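Local coordinates for UBX domain-containing protein 7 (Homo sapiens, PDB 5X3P) that links a subset of NEDD8-associated cullin ring ligases to the segregase VCP/p97 to regulate turnover of their ubiquitination substrates, its UBX domain mediating the interaction with VCP/p97, at residues A[31-36]-A[41-46]. The protein carries 1 engineered substitution. Numbering follows the deposited sequence.
Sequences ALVKHV and YPNERF
The backbone N of Y41 donates to the carbonyl O of V36 at 3.1 Å, a bent bond (147° at the hydrogen) that ties the start of the 41-46 segment back to the last turn of helix 29-38. The donor is tilted 23° from the carbonyl plane, and the same oxygen lies at the edge of the Y41 ring. Beside this bond CG1 of V36 packs against CB of Y41 at 3.5 Å, a close apolar touch. With chi1 at 170°, CG1 lies on the far side of the CA-CB bond from the V36 nitrogen, a rotation that carries it across to the loop, while the Y41 ring leads away from the helix. One turn earlier a water bridges the two backbones: it lies 3.0 Å from O of V33 and 2.8 Å from O of Y41, two carbonyl oxygens that cannot bond each other. Farther along, CG1 of V33 rests against CB of N43 at 3.9 Å, and the carboxamide oxygen OD1 of N43 comes equally near that methyl. OD1 has its polar partner in the hydroxyl of Y62, and the backbone N of N43 is held by OE1 of Q37, so the asparagine is gripped from outside the valine contact. Within the loop, O of P42 accepts from N of both R45 and F46, which closes the turn leading into strand 46-50; CD1 of Y41 sits 3.5 Å above the plane of the F46 ring, over its centre. The contact thus joins helix 29-38 to the following loop in the ubiquitin-like fold of the UBX domain: V33 and V36 also pack on L48 of strand 46-50, while V36, Y41 and F46 reach V79 of strand 74-81.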
loop_
_atom_site.group_PDB
_atom_site.type_symbol
_atom_site.label_atom_id
_atom_site.label_comp_id
_atom_site.label_asym_id
_atom_site.label_seq_id
_atom_site.Cartn_x
_atom_site.Cartn_y
_atom_site.Cartn_z
ATOM N N ALA A 31 4.794 -4.034 5.672
ATOM C CA ALA A 31 4.440 -3.001 6.640
ATOM C C ALA A 31 3.138 -2.299 6.250
ATOM O O ALA A 31 2.271 -2.030 7.099
ATOM C CB ALA A 31 5.580 -1.997 6.780
ATOM N N LEU A 32 3.014 -1.997 4.961
ATOM C CA LEU A 32 1.804 -1.366 4.435
ATOM C C LEU A 32 0.614 -2.328 4.489
ATOM O O LEU A 32 -0.497 -1.927 4.873
ATOM C CB LEU A 32 2.036 -0.920 2.990
ATOM C CG LEU A 32 0.827 -0.351 2.258
ATOM C CD1 LEU A 32 0.246 0.812 3.080
ATOM C CD2 LEU A 32 1.269 0.090 0.834
ATOM N N VAL A 33 0.845 -3.586 4.092
ATOM C CA VAL A 33 -0.194 -4.618 4.147
ATOM C C VAL A 33 -0.703 -4.789 5.570
ATOM O O VAL A 33 -1.911 -4.859 5.792
ATOM C CB VAL A 33 0.318 -5.975 3.606
ATOM C CG1 VAL A 33 -0.703 -7.098 3.849
ATOM C CG2 VAL A 33 0.610 -5.861 2.108
ATOM N N LYS A 34 0.223 -4.848 6.528
ATOM C CA LYS A 34 -0.145 -5.013 7.933
ATOM C C LYS A 34 -0.846 -3.777 8.487
ATOM O O LYS A 34 -1.759 -3.887 9.298
ATOM C CB LYS A 34 1.082 -5.365 8.794
ATOM C CG LYS A 34 1.510 -6.847 8.740
ATOM C CD LYS A 34 2.803 -7.125 9.560
ATOM C CE LYS A 34 2.673 -6.754 11.051
ATOM N NZ LYS A 34 3.111 -5.355 11.374
ATOM N N HIS A 35 -0.426 -2.593 8.053
ATOM C CA HIS A 35 -1.113 -1.385 8.488
ATOM C C HIS A 35 -2.568 -1.384 8.050
ATOM O O HIS A 35 -3.464 -1.042 8.827
ATOM C CB HIS A 35 -0.439 -0.119 7.975
ATOM C CG HIS A 35 -1.171 1.123 8.364
ATOM N ND1 HIS A 35 -1.120 1.644 9.638
ATOM C CD2 HIS A 35 -2.024 1.915 7.667
ATOM C CE1 HIS A 35 -1.879 2.723 9.702
ATOM N NE2 HIS A 35 -2.438 2.913 8.517
ATOM N N VAL A 36 -2.814 -1.755 6.796
ATOM C CA VAL A 36 -4.182 -1.788 6.286
ATOM C C VAL A 36 -5.010 -2.874 6.987
ATOM O O VAL A 36 -6.204 -2.703 7.236
ATOM C CB VAL A 36 -4.194 -1.955 4.743
ATOM C CG1 VAL A 36 -5.592 -2.229 4.236
ATOM C CG2 VAL A 36 -3.621 -0.692 4.083
ATOM N N TYR A 41 -8.899 -4.269 7.289
ATOM C CA TYR A 41 -8.929 -4.811 5.935
ATOM C C TYR A 41 -7.902 -5.932 5.741
ATOM O O TYR A 41 -6.793 -5.705 5.248
ATOM C CB TYR A 41 -8.742 -3.681 4.916
ATOM C CG TYR A 41 -9.822 -2.634 5.018
ATOM C CD1 TYR A 41 -10.989 -2.755 4.292
ATOM C CD2 TYR A 41 -9.679 -1.535 5.855
ATOM C CE1 TYR A 41 -11.992 -1.814 4.382
ATOM C CE2 TYR A 41 -10.677 -0.583 5.962
ATOM C CZ TYR A 41 -11.833 -0.728 5.215
ATOM O OH TYR A 41 -12.839 0.200 5.293
ATOM N N PRO A 42 -8.277 -7.155 6.137
ATOM C CA PRO A 42 -7.335 -8.275 6.114
ATOM C C PRO A 42 -6.931 -8.649 4.695
ATOM O O PRO A 42 -7.783 -8.643 3.793
ATOM C CB PRO A 42 -8.123 -9.425 6.771
ATOM C CG PRO A 42 -9.546 -9.022 6.707
ATOM C CD PRO A 42 -9.577 -7.520 6.725
ATOM N N ASN A 43 -5.657 -8.998 4.519
ATOM C CA ASN A 43 -5.106 -9.325 3.208
ATOM C C ASN A 43 -5.833 -10.456 2.476
ATOM O O ASN A 43 -5.899 -10.472 1.243
ATOM C CB ASN A 43 -3.620 -9.663 3.340
ATOM C CG ASN A 43 -2.978 -9.976 2.003
ATOM O OD1 ASN A 43 -2.809 -9.083 1.166
ATOM N ND2 ASN A 43 -2.609 -11.246 1.795
ATOM N N GLU A 44 -6.375 -11.404 3.236
ATOM C CA GLU A 44 -7.126 -12.519 2.649
ATOM C C GLU A 44 -8.366 -12.069 1.877
ATOM O O GLU A 44 -8.856 -12.795 1.015
ATOM C CB GLU A 44 -7.516 -13.570 3.711
ATOM C CG GLU A 44 -7.288 -13.152 5.165
ATOM C CD GLU A 44 -5.808 -13.043 5.531
ATOM O OE1 GLU A 44 -5.027 -13.925 5.116
ATOM O OE2 GLU A 44 -5.429 -12.061 6.210
ATOM N N ARG A 45 -8.867 -10.876 2.183
ATOM C CA ARG A 45 -10.099 -10.364 1.569
ATOM C C ARG A 45 -9.868 -9.089 0.733
ATOM O O ARG A 45 -10.658 -8.792 -0.181
ATOM C CB ARG A 45 -11.166 -10.081 2.650
ATOM C CG ARG A 45 -12.543 -9.706 2.102
ATOM C CD ARG A 45 -13.523 -9.283 3.211
ATOM N NE ARG A 45 -14.846 -8.945 2.685
ATOM C CZ ARG A 45 -15.987 -9.444 3.154
ATOM N NH1 ARG A 45 -15.969 -10.308 4.164
ATOM N NH2 ARG A 45 -17.147 -9.081 2.617
ATOM N N PHE A 46 -8.805 -8.346 1.049
ATOM C CA PHE A 46 -8.511 -7.068 0.374
ATOM C C PHE A 46 -7.109 -7.036 -0.227
ATOM O O PHE A 46 -6.202 -7.720 0.256
ATOM C CB PHE A 46 -8.677 -5.889 1.337
ATOM C CG PHE A 46 -10.073 -5.747 1.872
ATOM C CD1 PHE A 46 -10.459 -6.423 3.026
ATOM C CD2 PHE A 46 -11.007 -4.966 1.207
ATOM C CE1 PHE A 46 -11.766 -6.313 3.515
ATOM C CE2 PHE A 46 -12.317 -4.856 1.675
ATOM C CZ PHE A 46 -12.702 -5.523 2.833
HETATM O O HOH W 1 -4.180 -6.021 4.260
#